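Local coordinates for protein purine nucleosidase, (IunH-1) (Sulfolobus solfataricus, PDB 3T8J) that belongs to the nucleosidase clan of alpha/beta proteins and binds a sodium ion in a four-chain assembly, at residues N65-L69 with K70-T74; I106-A109 with N110-G114; S299-E302 with K303-D306. All coordinates share one frame; numbering follows the deposited sequence.

Contact 1. Residues N65-L69 with K70-T74; sequences NKPLL and KNYIT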
loop_
_atom_site.group_PDB
_atom_site.type_symbol
_atom_site.label_atom_id
_atom_site.label_comp_id
_atom_site.label_asym_id
_atom_site.label_seq_id
_atom_site.Cartn_x
_atom_site.Cartn_y
_atom_site.Cartn_z
ATOM N N ASN A 65 -1.117 -3.404 26.321
ATOM C CA ASN A 65 -2.494 -3.877 26.182
ATOM C C ASN A 65 -3.130 -3.541 24.856
ATOM O O ASN A 65 -4.344 -3.730 24.673
ATOM C CB ASN A 65 -3.383 -3.438 27.361
ATOM C CG ASN A 65 -3.750 -1.989 27.323
ATOM O OD1 ASN A 65 -3.154 -1.175 26.625
ATOM N ND2 ASN A 65 -4.782 -1.638 28.119
ATOM N N LYS A 66 -2.310 -3.113 23.902
ATOM C CA LYS A 66 -2.751 -2.908 22.537
ATOM C C LYS A 66 -1.491 -2.871 21.636
ATOM O O LYS A 66 -0.382 -2.620 22.133
ATOM C CB LYS A 66 -3.552 -1.650 22.365
ATOM C CG LYS A 66 -2.870 -0.387 22.661
ATOM C CD LYS A 66 -3.875 0.776 22.613
ATOM C CE LYS A 66 -3.208 2.106 22.946
ATOM N NZ LYS A 66 -3.986 3.203 22.314
ATOM N N PRO A 67 -1.680 -3.120 20.325
ATOM C CA PRO A 67 -0.545 -3.068 19.381
ATOM C C PRO A 67 0.056 -1.668 19.313
ATOM O O PRO A 67 -0.555 -0.673 19.692
ATOM C CB PRO A 67 -1.174 -3.486 18.052
ATOM C CG PRO A 67 -2.420 -4.229 18.425
ATOM C CD PRO A 67 -2.916 -3.514 19.631
ATOM N N LEU A 68 1.286 -1.582 18.805
ATOM C CA LEU A 68 1.908 -0.279 18.663
ATOM C C LEU A 68 1.066 0.723 17.881
ATOM O O LEU A 68 0.945 1.877 18.287
ATOM C CB LEU A 68 3.281 -0.440 18.004
ATOM C CG LEU A 68 4.312 -1.334 18.677
ATOM C CD1 LEU A 68 5.586 -1.446 17.795
ATOM C CD2 LEU A 68 4.689 -0.841 20.058
ATOM N N LEU A 69 0.507 0.282 16.753
ATOM C CA LEU A 69 -0.199 1.147 15.784
ATOM C C LEU A 69 -1.596 0.647 15.393
ATOM O O LEU A 69 -2.546 1.447 15.224
ATOM C CB LEU A 69 0.641 1.267 14.499
ATOM C CG LEU A 69 1.876 2.140 14.536
ATOM C CD1 LEU A 69 3.061 1.445 13.902
ATOM C CD2 LEU A 69 1.608 3.513 13.889
ATOM N N LYS A 70 -1.733 -0.646 15.187
ATOM C CA LYS A 70 -2.930 -1.163 14.549
ATOM C C LYS A 70 -4.023 -1.522 15.543
ATOM O O LYS A 70 -3.757 -1.734 16.714
ATOM C CB LYS A 70 -2.576 -2.368 13.706
ATOM C CG LYS A 70 -1.659 -1.881 12.536
ATOM C CD LYS A 70 -1.449 -2.840 11.484
ATOM C CE LYS A 70 -0.735 -2.235 10.274
ATOM N NZ LYS A 70 0.489 -1.340 10.519
ATOM N N ASN A 71 -5.230 -1.591 15.034
ATOM C CA ASN A 71 -6.298 -2.223 15.801
ATOM C C ASN A 71 -6.155 -3.732 15.714
ATOM O O ASN A 71 -5.511 -4.245 14.781
ATOM C CB ASN A 71 -7.639 -1.761 15.237
ATOM C CG ASN A 71 -7.900 -0.277 15.515
ATOM O OD1 ASN A 71 -7.517 0.247 16.567
ATOM N ND2 ASN A 71 -8.555 0.389 14.582
ATOM N N TYR A 72 -6.769 -4.464 16.648
ATOM C CA TYR A 72 -6.750 -5.917 16.633
ATOM C C TYR A 72 -8.105 -6.413 17.168
ATOM O O TYR A 72 -8.936 -5.605 17.562
ATOM C CB TYR A 72 -5.544 -6.482 17.430
ATOM C CG TYR A 72 -5.763 -6.532 18.913
ATOM C CD1 TYR A 72 -5.908 -7.750 19.564
ATOM C CD2 TYR A 72 -5.880 -5.373 19.675
ATOM C CE1 TYR A 72 -6.140 -7.827 20.931
ATOM C CE2 TYR A 72 -6.128 -5.445 21.051
ATOM C CZ TYR A 72 -6.276 -6.671 21.679
ATOM O OH TYR A 72 -6.572 -6.737 23.049
ATOM N N ILE A 73 -8.315 -7.722 17.113
ATOM C CA ILE A 73 -9.470 -8.351 17.782
ATOM C C ILE A 73 -8.977 -9.437 18.719
ATOM O O ILE A 73 -8.006 -10.162 18.405
ATOM C CB ILE A 73 -10.485 -8.924 16.778
ATOM C CG1 ILE A 73 -9.861 -9.980 15.870
ATOM C CG2 ILE A 73 -11.068 -7.791 15.910
ATOM C CD1 ILE A 73 -10.873 -10.800 15.061
ATOM N N THR A 74 -9.626 -9.544 19.889
ATOM C CA THR A 74 -9.483 -10.729 20.703
ATOM C C THR A 74 -10.268 -11.896 20.063
ATOM O O THR A 74 -11.126 -11.673 19.189
ATOM C CB THR A 74 -9.926 -10.474 22.132
ATOM O OG1 THR A 74 -11.281 -9.994 22.115
ATOM C CG2 THR A 74 -8.993 -9.450 22.828
HETATM O O HOH W 1 -6.774 -4.622 24.578
HETATM O O HOH W 2 -3.154 0.007 18.798
#
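Tyr-72 lies across Pro-67, the two side chains crossing at about a right angle, and can be followed atom by atom. Its CB is 4.0 Å from CG of Pro-67. The first torsion (chi1 81°) sets CG between the backbone N and the carbonyl carbon, which turns the ring back toward the preceding residues. CG of Tyr-72 lies 4.1 Å from CG of Pro-67, and the closest apolar touch then comes at CD2 of Tyr-72, which meets CD of Pro-67 at 3.5 Å; CE2 passes the same carbon at a slightly longer distance. At the tip, the phenol oxygen does not reach the backbone directly. Water 1, lying in the plane of the ring at its edge, spans the gap, 2.6 Å from OH of Tyr-72 and donating to O of Asn-65 at 2.6 Å. Tyrosine thus suits the place twice, with apolar ring carbons for the proline and a polar end for the water.

A second water also bridges the two segments. Water 2 donates both its hydrogens, to O of Pro-67 at 2.8 Å and to O of Lys-70 at 2.8 Å, while CG of Pro-67 packs 3.3 Å from O of Lys-70. A proline fits here because its rigid ring offers carbons to both neighbours and its nitrogen has no hydrogen to satisfy. Lys-70 is buried, and its amino group forms a salt bridge with Asp-170; Lys-66 reaches Tyr-131 of the second subunit. No direct hydrogen bond joins 65-69 to 70-74: this is an irregular, water-bridged loop of the nucleosidase fold, meeting the second subunit.

Contact 2. Residues I106-A109 with N110-G114; sequences IDLA and NEYAG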
loop_
_atom_site.group_PDB
_atom_site.type_symbol
_atom_site.label_atom_id
_atom_site.label_comp_id
_atom_site.label_asym_id
_atom_site.label_seq_id
_atom_site.Cartn_x
_atom_site.Cartn_y
_atom_site.Cartn_z
ATOM N N ILE A 106 14.377 -5.441 29.860
ATOM C CA ILE A 106 15.698 -4.791 29.831
ATOM C C ILE A 106 16.503 -5.126 31.099
ATOM O O ILE A 106 17.687 -5.507 31.017
ATOM C CB ILE A 106 15.542 -3.275 29.638
ATOM C CG1 ILE A 106 15.009 -2.951 28.244
ATOM C CG2 ILE A 106 16.892 -2.554 29.846
ATOM C CD1 ILE A 106 14.460 -1.531 28.112
ATOM N N ASP A 107 15.873 -5.025 32.272
ATOM C CA ASP A 107 16.555 -5.325 33.531
ATOM C C ASP A 107 17.063 -6.771 33.573
ATOM O O ASP A 107 18.184 -7.039 34.008
ATOM C CB ASP A 107 15.612 -5.059 34.704
ATOM C CG ASP A 107 15.441 -3.565 35.007
ATOM O OD1 ASP A 107 16.252 -2.746 34.530
ATOM O OD2 ASP A 107 14.505 -3.219 35.774
ATOM N N LEU A 108 16.220 -7.703 33.139
ATOM C CA LEU A 108 16.527 -9.137 33.155
ATOM C C LEU A 108 17.606 -9.501 32.113
ATOM O O LEU A 108 18.452 -10.372 32.357
ATOM C CB LEU A 108 15.239 -9.959 33.005
ATOM C CG LEU A 108 14.384 -9.918 34.265
ATOM C CD1 LEU A 108 12.938 -10.329 33.921
ATOM C CD2 LEU A 108 14.977 -10.754 35.383
ATOM N N ALA A 109 17.586 -8.820 30.974
ATOM C CA ALA A 109 18.617 -8.999 29.950
ATOM C C ALA A 109 19.973 -8.573 30.490
ATOM O O ALA A 109 20.995 -9.172 30.162
ATOM C CB ALA A 109 18.242 -8.214 28.668
ATOM N N ASN A 110 20.001 -7.547 31.328
ATOM C CA ASN A 110 21.244 -7.163 31.993
ATOM C C ASN A 110 21.650 -8.167 33.060
ATOM O O ASN A 110 22.824 -8.559 33.130
ATOM C CB ASN A 110 21.103 -5.767 32.583
ATOM C CG ASN A 110 21.313 -4.668 31.548
ATOM O OD1 ASN A 110 22.332 -4.665 30.854
ATOM N ND2 ASN A 110 20.434 -3.678 31.531
ATOM N N GLU A 111 20.703 -8.590 33.902
ATOM C CA GLU A 111 21.019 -9.516 35.001
ATOM C C GLU A 111 21.541 -10.862 34.490
ATOM O O GLU A 111 22.487 -11.439 35.084
ATOM C CB GLU A 111 19.781 -9.720 35.882
ATOM C CG GLU A 111 20.014 -10.737 36.988
ATOM C CD GLU A 111 18.872 -10.881 37.994
ATOM O OE1 GLU A 111 17.765 -10.330 37.775
ATOM O OE2 GLU A 111 19.085 -11.587 39.019
ATOM N N TYR A 112 20.970 -11.333 33.378
ATOM C CA TYR A 112 21.311 -12.623 32.756
ATOM C C TYR A 112 21.950 -12.465 31.365
ATOM O O TYR A 112 21.786 -13.329 30.497
ATOM C CB TYR A 112 20.057 -13.515 32.679
ATOM C CG TYR A 112 19.447 -13.834 34.025
ATOM C CD1 TYR A 112 19.952 -14.867 34.804
ATOM C CD2 TYR A 112 18.376 -13.098 34.521
ATOM C CE1 TYR A 112 19.390 -15.163 36.044
ATOM C CE2 TYR A 112 17.823 -13.385 35.761
ATOM C CZ TYR A 112 18.332 -14.414 36.506
ATOM O OH TYR A 112 17.772 -14.705 37.745
ATOM N N ALA A 113 22.752 -11.409 31.191
ATOM C CA ALA A 113 23.361 -11.094 29.893
ATOM C C ALA A 113 24.105 -12.290 29.325
ATOM O O ALA A 113 24.981 -12.889 29.996
ATOM C CB ALA A 113 24.296 -9.902 30.009
ATOM N N GLY A 114 23.759 -12.630 28.091
ATOM C CA GLY A 114 24.396 -13.705 27.378
ATOM C C GLY A 114 23.807 -15.073 27.613
ATOM O O GLY A 114 24.195 -16.032 26.925
HETATM O O HOH W 3 18.541 -2.332 33.444
#
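Leu-108 and Tyr-112, one helical turn apart, lie side by side and point the same way. Their apolar contact runs from CD2 of Leu-108 to CE2 of Tyr-112 at 3.9 Å, the methyl arriving at the ring's edge, in its plane. CG of Glu-111 covers one face of that ring, 3.6 Å above the plane and offset toward the rim. The first torsion of Glu-111 (chi1 176°) and an extended chain beyond carry OE1 to within 3.7 Å of CD2 of Leu-108. Leucine and tyrosine suit this side because both also pack on Val-29 of strand 27-33.

The backbone bonds are the ordinary i to i+4 kind: N of Asn-110 donates to O of Ile-106, and N of Glu-111 to O of Asp-107. The last of them runs from N of Tyr-112 to O of Leu-108 at 2.9 Å.

Water-mediated and polar contacts occupy another side. Water 3 donates to OD1 of Asp-107 at 2.6 Å and accepts from ND2 of Asn-110 at 3.0 Å, bridging side chains three residues apart. The amide oxygen of Asn-110 turns instead to Lys-140, so both ends of its amide are engaged. Small Ala-109 lets helix 137-140 come close.

Tyr-112 is the first residue to leave helical angles, and Gly-114 follows with positive phi (87°), a conformation glycine adopts easily. This is the C-terminal end of helix 101-111, turning toward strand 116-120 of the central sheet.

Contact 3. Residues S299-E302 with K303-D306; sequences SFME and KIYD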
loop_
_atom_site.group_PDB
_atom_site.type_symbol
_atom_site.label_atom_id
_atom_site.label_comp_id
_atom_site.label_asym_id
_atom_site.label_seq_id
_atom_site.Cartn_x
_atom_site.Cartn_y
_atom_site.Cartn_z
ATOM N N SER A 299 8.027 -37.958 19.828
ATOM C CA SER A 299 8.867 -37.324 20.844
ATOM C C SER A 299 8.136 -36.183 21.549
ATOM O O SER A 299 8.254 -36.039 22.764
ATOM C CB SER A 299 10.180 -36.815 20.233
ATOM O OG SER A 299 10.974 -37.889 19.775
ATOM N N PHE A 300 7.384 -35.386 20.788
ATOM C CA PHE A 300 6.632 -34.291 21.374
ATOM C C PHE A 300 5.583 -34.808 22.356
ATOM O O PHE A 300 5.494 -34.339 23.489
ATOM C CB PHE A 300 5.964 -33.429 20.297
ATOM C CG PHE A 300 4.962 -32.473 20.858
ATOM C CD1 PHE A 300 5.349 -31.476 21.735
ATOM C CD2 PHE A 300 3.624 -32.596 20.553
ATOM C CE1 PHE A 300 4.427 -30.608 22.286
ATOM C CE2 PHE A 300 2.688 -31.741 21.106
ATOM C CZ PHE A 300 3.086 -30.744 21.983
ATOM N N MET A 301 4.804 -35.799 21.939
ATOM C CA MET A 301 3.744 -36.319 22.807
ATOM C C MET A 301 4.295 -37.013 24.047
ATOM O O MET A 301 3.657 -37.022 25.090
ATOM C CB MET A 301 2.798 -37.233 22.032
ATOM C CG MET A 301 1.923 -36.492 21.030
ATOM S SD MET A 301 0.870 -35.209 21.756
ATOM C CE MET A 301 -0.336 -36.188 22.661
ATOM N N GLU A 302 5.494 -37.570 23.946
ATOM C CA GLU A 302 6.151 -38.117 25.135
ATOM C C GLU A 302 6.377 -37.028 26.205
ATOM O O GLU A 302 6.194 -37.300 27.400
ATOM C CB GLU A 302 7.455 -38.831 24.757
ATOM C CG GLU A 302 7.203 -40.132 24.006
ATOM C CD GLU A 302 8.477 -40.877 23.603
ATOM O OE1 GLU A 302 9.579 -40.279 23.660
ATOM O OE2 GLU A 302 8.373 -42.072 23.233
ATOM N N LYS A 303 6.749 -35.813 25.782
ATOM C CA LYS A 303 6.913 -34.684 26.709
ATOM C C LYS A 303 5.575 -34.293 27.320
ATOM O O LYS A 303 5.497 -33.945 28.495
ATOM C CB LYS A 303 7.518 -33.440 26.025
ATOM C CG LYS A 303 8.986 -33.477 25.674
ATOM C CD LYS A 303 9.901 -33.561 26.903
ATOM C CE LYS A 303 11.380 -33.370 26.523
ATOM N NZ LYS A 303 11.717 -34.012 25.185
ATOM N N ILE A 304 4.509 -34.345 26.521
ATOM C CA ILE A 304 3.177 -34.004 27.028
ATOM C C ILE A 304 2.683 -35.030 28.075
ATOM O O ILE A 304 2.239 -34.659 29.166
ATOM C CB ILE A 304 2.153 -33.879 25.863
ATOM C CG1 ILE A 304 2.514 -32.700 24.935
ATOM C CG2 ILE A 304 0.723 -33.767 26.390
ATOM C CD1 ILE A 304 2.485 -31.343 25.589
ATOM N N TYR A 305 2.763 -36.316 27.763
ATOM C CA TYR A 305 2.345 -37.334 28.740
ATOM C C TYR A 305 3.133 -37.250 30.059
ATOM O O TYR A 305 2.575 -37.439 31.148
ATOM C CB TYR A 305 2.445 -38.745 28.147
ATOM C CG TYR A 305 1.503 -39.017 26.991
ATOM C CD1 TYR A 305 0.141 -38.747 27.090
ATOM C CD2 TYR A 305 1.969 -39.589 25.812
ATOM C CE1 TYR A 305 -0.730 -39.009 26.024
ATOM C CE2 TYR A 305 1.111 -39.863 24.755
ATOM C CZ TYR A 305 -0.238 -39.573 24.872
ATOM O OH TYR A 305 -1.092 -39.850 23.827
ATOM N N ASP A 306 4.426 -36.982 29.947
ATOM C CA ASP A 306 5.285 -36.787 31.105
ATOM C C ASP A 306 4.802 -35.624 31.987
ATOM O O ASP A 306 4.730 -35.747 33.218
ATOM C CB ASP A 306 6.722 -36.546 30.625
ATOM C CG ASP A 306 7.680 -36.236 31.756
ATOM O OD1 ASP A 306 8.036 -37.165 32.527
ATOM O OD2 ASP A 306 8.090 -35.057 31.870
HETATM O O HOH W 4 10.602 -36.411 24.273
#
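Regular i to i+4 hydrogen bonds run through 299-306, from N of Ile-304 to O of Phe-300, N of Asp-306 to O of Glu-302, and, straightest of all at 175°, N of Tyr-305 to O of Met-301. N of Lys-303 is held less firmly, sharing weak bonds to O of Ser-299 and O of Phe-300.

On the buried side, Ile-304 places CG1 over one face of the Phe-300 ring. CG1 of Ile-304 stands 4.0 Å from the centroid of the Phe-300 ring and 26° off the normal, a CH-pi contact. The nearest ring atom is CZ of Phe-300, 3.6 Å from CG1 of Ile-304, and CD1 of Ile-304 adds a second touch to CZ at 3.7 Å. Phe-300 can receive the isoleucine because its chi1 of 168° turns CG away from the backbone N, which leaves one face of the ring turned to Ile-304.

Met-301 and Tyr-305 form the next pair. Bends at chi2 and chi3 fold the methionine chain so that its methyl CE, rather than the sulfur, meets the far end of the tyrosine, 4.0 Å from CZ and 3.9 Å from OH of Tyr-305. A flexible thioether suits this position, since it can curl to follow the phenol. Nearer the backbone, CD2 of Tyr-305 lies 3.2 Å from O of Met-301.

Water 4 donates to O of Ser-299 and accepts from NZ of Lys-303, whose end leads away from the turn, so the water spans the remaining gap; NZ also makes a long, weak ion pair with Asp-247.

Helix 297-308 follows strand 289-295 directly. Phe-300 packs on Ala-239, Ile-240 and Ala-243 of helix 237-246, Tyr-305 meets Val-202 and Ile-203 of helix 197-204, and Asp-306 makes a salt bridge to Lys-23 of helix 12-23.

Overall arrangement
From the N terminus the three contacts come in series; none nests in or crosses another, since each joins adjoining segments. Contact 1 closes an irregular loop beyond strand 60-62, an outermost strand of the sheet within this chain, and ties it to helices 163-167 and 169-177 and to the second subunit. Contact 2 finishes helix 101-111 just before strand 116-120, beside strand 27-33 and helix 137-140. Contact 3 lies on helix 297-308, after strand 289-295, and packs that helix against helices 197-204 and 237-246. Contacts 1 and 3 lie on opposite sides of the chain's centre, their own centres about 34 Å apart; contacts 1 and 2 are closer, about 27 Å between centres.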